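PDB 5Y9D: acyl-coenzyme A oxidase 1 from Yarrowia lipolytica, which oxidises acyl-CoA to (2E)-enoyl-CoA with FAD as cofactor and O2 as electron acceptor, producing H2O2 in peroxisomal fatty acid beta-oxidation. Local coordinates for residues Leu128-Asn133 with Gln161-Phe166; Ala211-His216 with Gly264-Trp269; Lys89-Arg94 with Met122-Arg127. One frame throughout, in Å; residues are numbered along the deposited sequence.

Interaction 1. Residues Leu128-Asn133 with Gln161-Phe166. With FAD (flavin-adenine dinucleotide), chain C.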
loop_
_atom_site.group_PDB
_atom_site.type_symbol
_atom_site.label_atom_id
_atom_site.label_comp_id
_atom_site.label_asym_id
_atom_site.label_seq_id
_atom_site.Cartn_x
_atom_site.Cartn_y
_atom_site.Cartn_z
ATOM N N LEU A 128 -0.258 10.528 22.183
ATOM C CA LEU A 128 0.615 10.867 23.272
ATOM C C LEU A 128 1.771 11.708 22.748
ATOM O O LEU A 128 2.238 12.655 23.365
ATOM C CB LEU A 128 1.140 9.578 23.879
ATOM C CG LEU A 128 2.028 9.718 25.093
ATOM C CD1 LEU A 128 1.346 10.562 26.145
ATOM C CD2 LEU A 128 2.323 8.327 25.617
ATOM N N SER A 129 2.233 11.320 21.587
ATOM C CA SER A 129 3.466 11.809 21.048
ATOM C C SER A 129 3.399 13.314 20.718
ATOM O O SER A 129 4.332 14.036 21.014
ATOM C CB SER A 129 3.802 10.953 19.834
ATOM O OG SER A 129 4.967 11.381 19.214
ATOM N N ILE A 130 2.286 13.800 20.173
ATOM C CA ILE A 130 2.175 15.219 19.842
ATOM C C ILE A 130 2.429 16.179 21.022
ATOM O O ILE A 130 2.778 17.345 20.830
ATOM C CB ILE A 130 0.821 15.568 19.159
ATOM C CG1 ILE A 130 -0.364 15.190 20.067
ATOM C CG2 ILE A 130 0.699 14.905 17.767
ATOM C CD1 ILE A 130 -0.801 16.321 20.968
ATOM N N HIS A 131 2.245 15.709 22.235
ATOM C CA HIS A 131 2.485 16.557 23.392
ATOM C C HIS A 131 3.866 16.350 23.908
ATOM O O HIS A 131 4.674 17.275 24.029
ATOM C CB HIS A 131 1.519 16.221 24.515
ATOM C CG HIS A 131 1.985 16.694 25.836
ATOM N ND1 HIS A 131 1.794 17.987 26.263
ATOM C CD2 HIS A 131 2.651 16.063 26.826
ATOM C CE1 HIS A 131 2.313 18.132 27.463
ATOM N NE2 HIS A 131 2.838 16.977 27.830
ATOM N N ASN A 132 4.138 15.095 24.210
ATOM C CA ASN A 132 5.324 14.706 24.937
ATOM C C ASN A 132 6.551 14.675 24.028
ATOM O O ASN A 132 7.621 14.966 24.490
ATOM C CB ASN A 132 5.032 13.391 25.631
ATOM C CG ASN A 132 6.205 12.491 25.688
ATOM O OD1 ASN A 132 6.337 11.583 24.885
ATOM N ND2 ASN A 132 7.064 12.726 26.643
ATOM N N ASN A 133 6.384 14.396 22.738
ATOM C CA ASN A 133 7.487 14.501 21.731
ATOM C C ASN A 133 7.498 15.884 21.057
ATOM O O ASN A 133 8.422 16.650 21.245
ATOM C CB ASN A 133 7.412 13.341 20.676
ATOM C CG ASN A 133 8.361 13.521 19.467
ATOM O OD1 ASN A 133 9.568 13.713 19.628
ATOM N ND2 ASN A 133 7.815 13.393 18.243
ATOM N N GLN A 161 -3.687 19.674 33.908
ATOM C CA GLN A 161 -4.411 20.864 33.542
ATOM C C GLN A 161 -3.827 21.426 32.270
ATOM O O GLN A 161 -4.006 22.576 31.964
ATOM C CB GLN A 161 -4.333 21.887 34.658
ATOM C CG GLN A 161 -4.842 21.375 35.983
ATOM C CD GLN A 161 -5.511 22.438 36.809
ATOM O OE1 GLN A 161 -5.919 23.463 36.304
ATOM N NE2 GLN A 161 -5.628 22.188 38.088
ATOM N N PHE A 162 -3.078 20.609 31.557
ATOM C CA PHE A 162 -2.345 21.064 30.411
ATOM C C PHE A 162 -2.173 19.947 29.396
ATOM O O PHE A 162 -1.643 18.914 29.727
ATOM C CB PHE A 162 -0.985 21.520 30.907
ATOM C CG PHE A 162 -0.256 22.391 29.958
ATOM C CD1 PHE A 162 0.271 21.870 28.801
ATOM C CD2 PHE A 162 -0.083 23.723 30.223
ATOM C CE1 PHE A 162 0.948 22.667 27.924
ATOM C CE2 PHE A 162 0.602 24.525 29.349
ATOM C CZ PHE A 162 1.116 23.997 28.200
ATOM N N TYR A 163 -2.597 20.161 28.163
ATOM C CA TYR A 163 -2.252 19.260 27.086
ATOM C C TYR A 163 -1.776 20.016 25.863
ATOM O O TYR A 163 -2.442 20.894 25.398
ATOM C CB TYR A 163 -3.399 18.315 26.741
ATOM C CG TYR A 163 -2.900 17.016 26.192
ATOM C CD1 TYR A 163 -2.566 15.987 27.027
ATOM C CD2 TYR A 163 -2.727 16.836 24.841
ATOM C CE1 TYR A 163 -2.084 14.807 26.539
ATOM C CE2 TYR A 163 -2.244 15.658 24.340
ATOM C CZ TYR A 163 -1.925 14.655 25.193
ATOM O OH TYR A 163 -1.439 13.482 24.716
ATOM N N GLY A 164 -0.638 19.643 25.320
ATOM C CA GLY A 164 -0.006 20.430 24.307
ATOM C C GLY A 164 -0.232 19.832 22.947
ATOM O O GLY A 164 -0.604 18.666 22.832
ATOM N N CYS A 165 -0.023 20.633 21.911
ATOM C CA CYS A 165 -0.001 20.129 20.531
ATOM C C CYS A 165 0.937 20.996 19.682
ATOM O O CYS A 165 1.526 21.959 20.178
ATOM C CB CYS A 165 -1.403 20.111 19.940
ATOM S SG CYS A 165 -2.047 21.772 19.589
ATOM N N PHE A 166 1.053 20.680 18.404
ATOM C CA PHE A 166 2.141 21.193 17.563
ATOM C C PHE A 166 1.546 21.709 16.276
ATOM O O PHE A 166 1.200 20.952 15.412
ATOM C CB PHE A 166 3.126 20.037 17.324
ATOM C CG PHE A 166 4.338 20.382 16.489
ATOM C CD1 PHE A 166 5.525 20.730 17.090
ATOM C CD2 PHE A 166 4.314 20.239 15.114
ATOM C CE1 PHE A 166 6.651 20.991 16.342
ATOM C CE2 PHE A 166 5.453 20.481 14.350
ATOM C CZ PHE A 166 6.610 20.864 14.970
HETATM P PA FAD C . 3.106 19.207 0.047
HETATM O O1A FAD C . 1.990 20.046 -0.398
HETATM O O2A FAD C . 4.369 19.790 0.510
HETATM O O5B FAD C . 3.438 18.210 -1.115
HETATM C C5B FAD C . 2.479 17.639 -1.985
HETATM C C4B FAD C . 3.167 16.724 -2.985
HETATM O O4B FAD C . 4.012 17.484 -3.831
HETATM C C3B FAD C . 4.057 15.718 -2.302
HETATM O O3B FAD C . 3.915 14.461 -2.931
HETATM C C2B FAD C . 5.459 16.193 -2.540
HETATM O O2B FAD C . 6.318 15.085 -2.704
HETATM C C1B FAD C . 5.339 17.000 -3.806
HETATM N N9A FAD C . 6.288 18.116 -3.746
HETATM C C8A FAD C . 6.256 19.127 -2.888
HETATM N N7A FAD C . 7.272 19.963 -3.099
HETATM C C5A FAD C . 7.983 19.486 -4.118
HETATM C C6A FAD C . 9.198 19.880 -4.860
HETATM N N6A FAD C . 9.877 20.989 -4.552
HETATM N N1A FAD C . 9.598 19.097 -5.858
HETATM C C2A FAD C . 8.940 17.998 -6.179
HETATM N N3A FAD C . 7.845 17.574 -5.558
HETATM C C4A FAD C . 7.327 18.264 -4.536
HETATM N N1 FAD C . 1.441 18.614 10.899
HETATM C C2 FAD C . 1.671 19.208 12.067
HETATM O O2 FAD C . 2.253 20.284 12.071
HETATM N N3 FAD C . 1.291 18.686 13.223
HETATM C C4 FAD C . 0.662 17.532 13.304
HETATM O O4 FAD C . 0.315 17.066 14.378
HETATM C C4X FAD C . 0.375 16.811 12.070
HETATM N N5 FAD C . -0.253 15.647 12.084
HETATM C C5X FAD C . -0.513 15.021 10.947
HETATM C C6 FAD C . -1.186 13.834 11.001
HETATM C C7 FAD C . -1.473 13.163 9.855
HETATM C C7M FAD C . -2.189 11.851 9.952
HETATM C C8 FAD C . -1.048 13.729 8.557
HETATM C C8M FAD C . -1.333 13.032 7.267
HETATM C C9 FAD C . -0.376 14.918 8.503
HETATM C C9A FAD C . -0.101 15.591 9.655
HETATM N N10 FAD C . 0.572 16.810 9.619
HETATM C C10 FAD C . 0.815 17.441 10.828
HETATM C "C1'" FAD C . 0.996 17.418 8.365
HETATM C "C2'" FAD C . 2.089 16.628 7.665
HETATM O "O2'" FAD C . 3.347 16.900 8.246
HETATM C "C3'" FAD C . 2.099 17.006 6.203
HETATM O "O3'" FAD C . 1.205 16.135 5.542
HETATM C "C4'" FAD C . 3.443 16.823 5.546
HETATM O "O4'" FAD C . 4.357 17.803 6.015
HETATM C "C5'" FAD C . 3.306 16.921 4.035
HETATM O "O5'" FAD C . 2.938 18.233 3.685
HETATM P P FAD C . 1.938 18.585 2.527
HETATM O O1P FAD C . 0.782 17.714 2.559
HETATM O O2P FAD C . 1.780 20.036 2.630
HETATM O O3P FAD C . 2.663 18.207 1.183
#
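With CG swung anti to the backbone N (chi1 160°), H131 sends its imidazole off helix 122-142 toward the backbone of G164; Y163, whose CG is also anti to its N, brings its ring back over the same helix. The pairing joins the N-terminal helical domain of the acyl-CoA oxidase fold to the segment that leads into strand 166-167 of the middle beta domain. One hydrogen bond crosses here: G164 N donates to H131 ND1 over 3.1 Å with an N-H...N angle of 141°, and the amide lies somewhat out of the imidazole plane. An acceptor role for ND1 is consistent with a proton on NE2. Bare of a side chain, G164 lets the helix come near, its CA standing 4.7 Å from H131 CA. The methylene of H131 sits over one face of the Y163 ring, CB being 4.1 Å from the ring centroid, a CH-pi contact. The two rings themselves are nearly parallel (28°) but slid apart, so they scarcely overlap. I130 approaches at the edge of the tyrosine ring instead, CD1 reaching CE2 at 3.7 Å, and its CD1 also meets C165 CB at 4.0 Å. The phenol oxygen passes beside L128 CA at 3.6 Å and is hydrogen-bonded to R127 O, one residue before the helical segment. The far end of 161-166 reaches the flavin: F166 turns the edge of its ring to FAD O2, while its backbone F166 O accepts a hydrogen bond from FAD N3 at 3.2 Å.

Interaction 2. Residues Ala211-His216 with Gly264-Trp269. With FAD (flavin-adenine dinucleotide), chain C.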
loop_
_atom_site.group_PDB
_atom_site.type_symbol
_atom_site.label_atom_id
_atom_site.label_comp_id
_atom_site.label_asym_id
_atom_site.label_seq_id
_atom_site.Cartn_x
_atom_site.Cartn_y
_atom_site.Cartn_z
ATOM N N ALA A 211 -8.349 18.921 17.837
ATOM C CA ALA A 211 -9.787 18.888 17.667
ATOM C C ALA A 211 -10.476 18.857 18.997
ATOM O O ALA A 211 -11.357 19.652 19.256
ATOM C CB ALA A 211 -10.220 17.729 16.797
ATOM N N HIS A 212 -10.005 18.004 19.881
ATOM C CA HIS A 212 -10.740 17.698 21.084
ATOM C C HIS A 212 -9.969 17.758 22.401
ATOM O O HIS A 212 -10.592 17.800 23.447
ATOM C CB HIS A 212 -11.303 16.296 20.936
ATOM C CG HIS A 212 -12.599 16.229 20.194
ATOM N ND1 HIS A 212 -13.418 17.328 19.996
ATOM C CD2 HIS A 212 -13.259 15.170 19.672
ATOM C CE1 HIS A 212 -14.516 16.939 19.370
ATOM N NE2 HIS A 212 -14.447 15.639 19.169
ATOM N N THR A 213 -8.637 17.744 22.394
ATOM C CA THR A 213 -7.929 17.489 23.660
ATOM C C THR A 213 -6.946 18.577 24.156
ATOM O O THR A 213 -6.859 18.857 25.354
ATOM C CB THR A 213 -7.315 16.059 23.667
ATOM O OG1 THR A 213 -6.172 15.982 24.525
ATOM C CG2 THR A 213 -6.904 15.639 22.362
ATOM N N SER A 214 -6.246 19.214 23.246
ATOM C CA SER A 214 -5.198 20.130 23.624
ATOM C C SER A 214 -5.705 21.429 24.159
ATOM O O SER A 214 -6.692 21.992 23.621
ATOM C CB SER A 214 -4.306 20.406 22.449
ATOM O OG SER A 214 -3.573 19.241 22.171
ATOM N N THR A 215 -5.019 21.895 25.216
ATOM C CA THR A 215 -5.284 23.217 25.803
ATOM C C THR A 215 -4.351 24.301 25.277
ATOM O O THR A 215 -4.713 25.453 25.211
ATOM C CB THR A 215 -5.061 23.178 27.287
ATOM O OG1 THR A 215 -3.708 22.771 27.510
ATOM C CG2 THR A 215 -6.040 22.197 27.907
ATOM N N HIS A 216 -3.131 23.906 24.946
ATOM C CA HIS A 216 -2.118 24.828 24.494
ATOM C C HIS A 216 -1.608 24.287 23.212
ATOM O O HIS A 216 -1.735 23.081 22.966
ATOM C CB HIS A 216 -1.000 24.904 25.510
ATOM C CG HIS A 216 -1.357 25.719 26.701
ATOM N ND1 HIS A 216 -2.229 25.275 27.675
ATOM C CD2 HIS A 216 -0.988 26.966 27.065
ATOM C CE1 HIS A 216 -2.372 26.217 28.594
ATOM N NE2 HIS A 216 -1.638 27.254 28.241
ATOM N N GLY A 264 -8.123 7.032 16.076
ATOM C CA GLY A 264 -8.135 7.428 17.473
ATOM C C GLY A 264 -7.455 8.736 17.765
ATOM O O GLY A 264 -7.464 9.164 18.899
ATOM N N VAL A 265 -6.856 9.376 16.761
ATOM C CA VAL A 265 -6.122 10.644 16.929
ATOM C C VAL A 265 -7.041 11.726 16.439
ATOM O O VAL A 265 -7.567 11.614 15.357
ATOM C CB VAL A 265 -4.822 10.684 16.103
ATOM C CG1 VAL A 265 -3.997 11.957 16.380
ATOM C CG2 VAL A 265 -3.985 9.455 16.388
ATOM N N ASP A 266 -7.223 12.774 17.241
ATOM C CA ASP A 266 -8.228 13.796 16.967
ATOM C C ASP A 266 -7.573 14.977 16.287
ATOM O O ASP A 266 -7.266 15.983 16.907
ATOM C CB ASP A 266 -8.929 14.229 18.255
ATOM C CG ASP A 266 -7.970 14.787 19.282
ATOM O OD1 ASP A 266 -6.897 14.178 19.528
ATOM O OD2 ASP A 266 -8.299 15.850 19.840
ATOM N N ASN A 267 -7.340 14.830 15.000
ATOM C CA ASN A 267 -6.600 15.814 14.262
ATOM C C ASN A 267 -7.596 16.896 13.936
ATOM O O ASN A 267 -8.687 16.629 13.411
ATOM C CB ASN A 267 -5.981 15.230 12.997
ATOM C CG ASN A 267 -4.816 14.326 13.293
ATOM O OD1 ASN A 267 -3.656 14.746 13.259
ATOM N ND2 ASN A 267 -5.112 13.065 13.606
ATOM N N GLY A 268 -7.222 18.110 14.281
ATOM C CA GLY A 268 -8.104 19.235 14.110
ATOM C C GLY A 268 -7.488 20.338 13.259
ATOM O O GLY A 268 -6.284 20.360 12.970
ATOM N N TRP A 269 -8.339 21.271 12.877
ATOM C CA TRP A 269 -7.895 22.471 12.209
ATOM C C TRP A 269 -8.099 23.650 13.173
ATOM O O TRP A 269 -8.955 23.566 14.065
ATOM C CB TRP A 269 -8.643 22.645 10.906
ATOM C CG TRP A 269 -10.106 22.713 11.021
ATOM C CD1 TRP A 269 -10.979 21.719 10.750
ATOM C CD2 TRP A 269 -10.892 23.849 11.383
ATOM N NE1 TRP A 269 -12.259 22.143 10.913
ATOM C CE2 TRP A 269 -12.252 23.449 11.310
ATOM C CE3 TRP A 269 -10.584 25.173 11.769
ATOM C CZ2 TRP A 269 -13.335 24.321 11.641
ATOM C CZ3 TRP A 269 -11.649 26.059 12.054
ATOM C CH2 TRP A 269 -13.014 25.621 11.991
HETATM P PA FAD C . 3.106 19.207 0.047
HETATM O O1A FAD C . 1.990 20.046 -0.398
HETATM O O2A FAD C . 4.369 19.790 0.510
HETATM O O5B FAD C . 3.438 18.210 -1.115
HETATM C C5B FAD C . 2.479 17.639 -1.985
HETATM C C4B FAD C . 3.167 16.724 -2.985
HETATM O O4B FAD C . 4.012 17.484 -3.831
HETATM C C3B FAD C . 4.057 15.718 -2.302
HETATM O O3B FAD C . 3.915 14.461 -2.931
HETATM C C2B FAD C . 5.459 16.193 -2.540
HETATM O O2B FAD C . 6.318 15.085 -2.704
HETATM C C1B FAD C . 5.339 17.000 -3.806
HETATM N N9A FAD C . 6.288 18.116 -3.746
HETATM C C8A FAD C . 6.256 19.127 -2.888
HETATM N N7A FAD C . 7.272 19.963 -3.099
HETATM C C5A FAD C . 7.983 19.486 -4.118
HETATM C C6A FAD C . 9.198 19.880 -4.860
HETATM N N6A FAD C . 9.877 20.989 -4.552
HETATM N N1A FAD C . 9.598 19.097 -5.858
HETATM C C2A FAD C . 8.940 17.998 -6.179
HETATM N N3A FAD C . 7.845 17.574 -5.558
HETATM C C4A FAD C . 7.327 18.264 -4.536
HETATM N N1 FAD C . 1.441 18.614 10.899
HETATM C C2 FAD C . 1.671 19.208 12.067
HETATM O O2 FAD C . 2.253 20.284 12.071
HETATM N N3 FAD C . 1.291 18.686 13.223
HETATM C C4 FAD C . 0.662 17.532 13.304
HETATM O O4 FAD C . 0.315 17.066 14.378
HETATM C C4X FAD C . 0.375 16.811 12.070
HETATM N N5 FAD C . -0.253 15.647 12.084
HETATM C C5X FAD C . -0.513 15.021 10.947
HETATM C C6 FAD C . -1.186 13.834 11.001
HETATM C C7 FAD C . -1.473 13.163 9.855
HETATM C C7M FAD C . -2.189 11.851 9.952
HETATM C C8 FAD C . -1.048 13.729 8.557
HETATM C C8M FAD C . -1.333 13.032 7.267
HETATM C C9 FAD C . -0.376 14.918 8.503
HETATM C C9A FAD C . -0.101 15.591 9.655
HETATM N N10 FAD C . 0.572 16.810 9.619
HETATM C C10 FAD C . 0.815 17.441 10.828
HETATM C "C1'" FAD C . 0.996 17.418 8.365
HETATM C "C2'" FAD C . 2.089 16.628 7.665
HETATM O "O2'" FAD C . 3.347 16.900 8.246
HETATM C "C3'" FAD C . 2.099 17.006 6.203
HETATM O "O3'" FAD C . 1.205 16.135 5.542
HETATM C "C4'" FAD C . 3.443 16.823 5.546
HETATM O "O4'" FAD C . 4.357 17.803 6.015
HETATM C "C5'" FAD C . 3.306 16.921 4.035
HETATM O "O5'" FAD C . 2.938 18.233 3.685
HETATM P P FAD C . 1.938 18.585 2.527
HETATM O O1P FAD C . 0.782 17.714 2.559
HETATM O O2P FAD C . 1.780 20.036 2.630
HETATM O O3P FAD C . 2.663 18.207 1.183
#
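A211 and H212 are held by D266 through two backbone N-H groups, one bonded to its main chain and the other to its side chain. A211 N donates to D266 O at 3.3 Å with an N-H...O angle of 153°, the donor standing above the carbonyl plane. H212 N reaches D266 OD2 at 2.7 Å, although the position of this oxygen is less certain because it is modelled too near a neighbour. The torsion behind the second bond is chi1 of D266 at 59°, which sets CG between the backbone N and the carbonyl carbon and turns the carboxylate toward 211-213. Within its own segment the H212 ring makes a weak bond from ND1 to A211 O. T215 OG1 and H216 ND1 are 2.9 Å apart and hydrogen-bonded, and T215 OG1 is also bonded to Y163 N.

The apolar part centres on A211. Its CB lies 3.7 Å from G268 CA and 4.0 Å from D266 CB, and the two backbones come to 4.0 Å between A211 CA and G268 CA, so close that a CB on G268 would run into A211 N. All this belongs to the middle domain of the acyl-CoA oxidase fold, where the loop between strands 204-207 and 216-225 meets the lead-in to strand 268-272. N267 starts away from 211-216, and its amide lies beside the flavin ring system.

In electrostatic terms, D266 OD1 forms a salt bridge to R127 NE on helix 122-142. Buried and paired with an arginine, the carboxylate is probably ionised; through R127, D266 ties the lead-in to strand 268-272 to the helical domain.

Interaction 3. Residues Lys89-Arg94 with Met122-Arg127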
loop_
_atom_site.group_PDB
_atom_site.type_symbol
_atom_site.label_atom_id
_atom_site.label_comp_id
_atom_site.label_asym_id
_atom_site.label_seq_id
_atom_site.Cartn_x
_atom_site.Cartn_y
_atom_site.Cartn_z
ATOM N N LYS A 89 -12.145 7.579 22.010
ATOM C CA LYS A 89 -12.307 7.504 23.445
ATOM C C LYS A 89 -11.279 6.590 24.089
ATOM O O LYS A 89 -10.676 6.947 25.103
ATOM C CB LYS A 89 -13.734 7.048 23.785
ATOM C CG LYS A 89 -13.931 6.715 25.251
ATOM C CD LYS A 89 -15.379 6.442 25.565
ATOM C CE LYS A 89 -15.518 5.784 26.926
ATOM N NZ LYS A 89 -16.597 6.445 27.712
ATOM N N GLN A 90 -11.065 5.412 23.531
ATOM C CA GLN A 90 -10.125 4.493 24.181
ATOM C C GLN A 90 -8.657 4.909 24.040
ATOM O O GLN A 90 -7.836 4.601 24.879
ATOM C CB GLN A 90 -10.328 3.083 23.692
ATOM C CG GLN A 90 -9.762 2.839 22.307
ATOM C CD GLN A 90 -10.320 1.569 21.663
ATOM O OE1 GLN A 90 -11.235 0.912 22.216
ATOM N NE2 GLN A 90 -9.764 1.212 20.497
ATOM N N THR A 91 -8.333 5.628 22.988
ATOM C CA THR A 91 -7.033 6.236 22.864
ATOM C C THR A 91 -6.818 7.245 24.013
ATOM O O THR A 91 -5.721 7.317 24.592
ATOM C CB THR A 91 -6.900 6.903 21.498
ATOM O OG1 THR A 91 -7.163 5.936 20.466
ATOM C CG2 THR A 91 -5.534 7.485 21.297
ATOM N N MET A 92 -7.861 7.993 24.374
ATOM C CA MET A 92 -7.738 8.929 25.494
ATOM C C MET A 92 -7.498 8.228 26.803
ATOM O O MET A 92 -6.644 8.632 27.553
ATOM C CB MET A 92 -8.960 9.826 25.648
ATOM C CG MET A 92 -8.680 11.243 25.251
ATOM S SD MET A 92 -7.324 11.993 26.153
ATOM C CE MET A 92 -6.081 12.168 24.891
ATOM N N GLU A 93 -8.273 7.196 27.090
ATOM C CA GLU A 93 -7.981 6.354 28.248
ATOM C C GLU A 93 -6.525 5.818 28.215
ATOM O O GLU A 93 -5.814 5.839 29.249
ATOM C CB GLU A 93 -8.943 5.165 28.309
ATOM C CG GLU A 93 -10.388 5.543 28.484
ATOM C CD GLU A 93 -11.336 4.393 28.228
ATOM O OE1 GLU A 93 -10.907 3.409 27.573
ATOM O OE2 GLU A 93 -12.514 4.472 28.678
ATOM N N ARG A 94 -6.092 5.315 27.055
ATOM C CA ARG A 94 -4.736 4.749 26.954
ATOM C C ARG A 94 -3.665 5.797 27.195
ATOM O O ARG A 94 -2.724 5.565 27.927
ATOM C CB ARG A 94 -4.533 3.989 25.647
ATOM C CG ARG A 94 -5.427 2.753 25.597
ATOM C CD ARG A 94 -5.447 2.090 24.249
ATOM N NE ARG A 94 -6.552 1.149 24.124
ATOM C CZ ARG A 94 -6.798 0.409 23.046
ATOM N NH1 ARG A 94 -6.002 0.466 21.985
ATOM N NH2 ARG A 94 -7.850 -0.395 23.029
ATOM N N MET A 122 -0.924 2.362 16.913
ATOM C CA MET A 122 -0.439 3.616 16.423
ATOM C C MET A 122 -1.257 4.835 16.867
ATOM O O MET A 122 -0.670 5.898 17.032
ATOM C CB MET A 122 -0.232 3.535 14.904
ATOM C CG MET A 122 1.178 2.994 14.559
ATOM S SD MET A 122 1.448 2.344 12.887
ATOM C CE MET A 122 1.266 0.564 13.082
ATOM N N SER A 123 -2.564 4.709 17.121
ATOM C CA SER A 123 -3.348 5.883 17.478
ATOM C C SER A 123 -2.876 6.486 18.842
ATOM O O SER A 123 -2.642 7.693 18.949
ATOM C CB SER A 123 -4.845 5.557 17.462
ATOM O OG SER A 123 -5.351 5.383 16.123
ATOM N N THR A 124 -2.686 5.648 19.860
ATOM C CA THR A 124 -2.267 6.143 21.184
ATOM C C THR A 124 -0.829 6.648 21.118
ATOM O O THR A 124 -0.441 7.606 21.788
ATOM C CB THR A 124 -2.279 5.039 22.244
ATOM O OG1 THR A 124 -3.592 4.495 22.390
ATOM C CG2 THR A 124 -1.787 5.591 23.586
ATOM N N ARG A 125 -0.019 5.971 20.331
ATOM C CA ARG A 125 1.330 6.396 20.200
ATOM C C ARG A 125 1.344 7.841 19.676
ATOM O O ARG A 125 1.916 8.709 20.290
ATOM C CB ARG A 125 2.079 5.418 19.301
ATOM C CG ARG A 125 3.567 5.644 19.252
ATOM C CD ARG A 125 3.959 6.505 18.055
ATOM N NE ARG A 125 5.374 6.848 18.160
ATOM C CZ ARG A 125 6.371 6.030 17.854
ATOM N NH1 ARG A 125 6.113 4.819 17.417
ATOM N NH2 ARG A 125 7.629 6.437 17.997
ATOM N N THR A 126 0.623 8.120 18.596
ATOM C CA THR A 126 0.600 9.467 18.050
ATOM C C THR A 126 -0.027 10.493 19.003
ATOM O O THR A 126 0.484 11.635 19.143
ATOM C CB THR A 126 -0.169 9.479 16.742
ATOM O OG1 THR A 126 0.442 8.556 15.857
ATOM C CG2 THR A 126 -0.155 10.853 16.100
ATOM N N ARG A 127 -1.131 10.088 19.645
ATOM C CA ARG A 127 -1.895 11.009 20.473
ATOM C C ARG A 127 -1.114 11.403 21.731
ATOM O O ARG A 127 -1.270 12.484 22.275
ATOM C CB ARG A 127 -3.261 10.433 20.837
ATOM C CG ARG A 127 -4.197 11.465 21.463
ATOM C CD ARG A 127 -5.603 11.269 20.972
ATOM N NE ARG A 127 -6.572 12.093 21.670
ATOM C CZ ARG A 127 -7.844 11.749 21.889
ATOM N NH1 ARG A 127 -8.336 10.569 21.487
ATOM N NH2 ARG A 127 -8.641 12.601 22.520
#
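R127 NH1 is gripped by two carbonyl oxygens, R88 O and G264 O, and the guanidinium so held is covered on one face by M92. M92 CG lies 3.5 Å from R127 CZ, and the bend of the methionine at chi2 (-57°) and chi3 curls CE round to 3.3 Å from R127 NE; the two side chains cross at about a right angle. Y686 of the second subunit hydrogen-bonds R127 NH2 through its OH, and its side chain also packs on M92.

Behind this polar end, helices 84-98 and 122-142 of the N-terminal helical domain of the oxidase pack at an oblique crossing. Their segment axes approach to 9.0 Å with a signed crossing angle of -58°. T91 and T124 have the nearest CA atoms across the two segments, 5.1 Å apart. T91 CG2 presses on T124 CA at 3.5 Å and also meets R127 CB at 3.8 Å, while T91 OG1 turns back to bond A87 O.

On the other flank T124 OG1 lies 3.4 Å from R94 CB. The hydroxyl is hydrogen-bonded to D121 OD2, the same oxygen that forms a salt bridge with R94 NH1; R94 has a second carboxylate partner, its NH2 forming a salt bridge with D79 OD1.

Overall arrangement
From the N terminus, interaction 3 comes first, closing a mostly helical loop of 27 residues between segments 89-94 and 122-127, on helices 84-98 and 122-142. Interaction 1 follows immediately along helix 122-142 and closes another 27-residue loop back from the start of strand 166-167. Interaction 2 then closes a longer, strand-rich loop within the middle domain. The three are in series, with none nested or crossing. Their centres lie 10 to 12 Å apart, and each touches the others: segments 161-166 and 211-216 share backbone bonds, while R127 at the end of interaction 3 meets both Y163 and D266. Helical and beta domains are thus joined beside the FAD, near the second subunit.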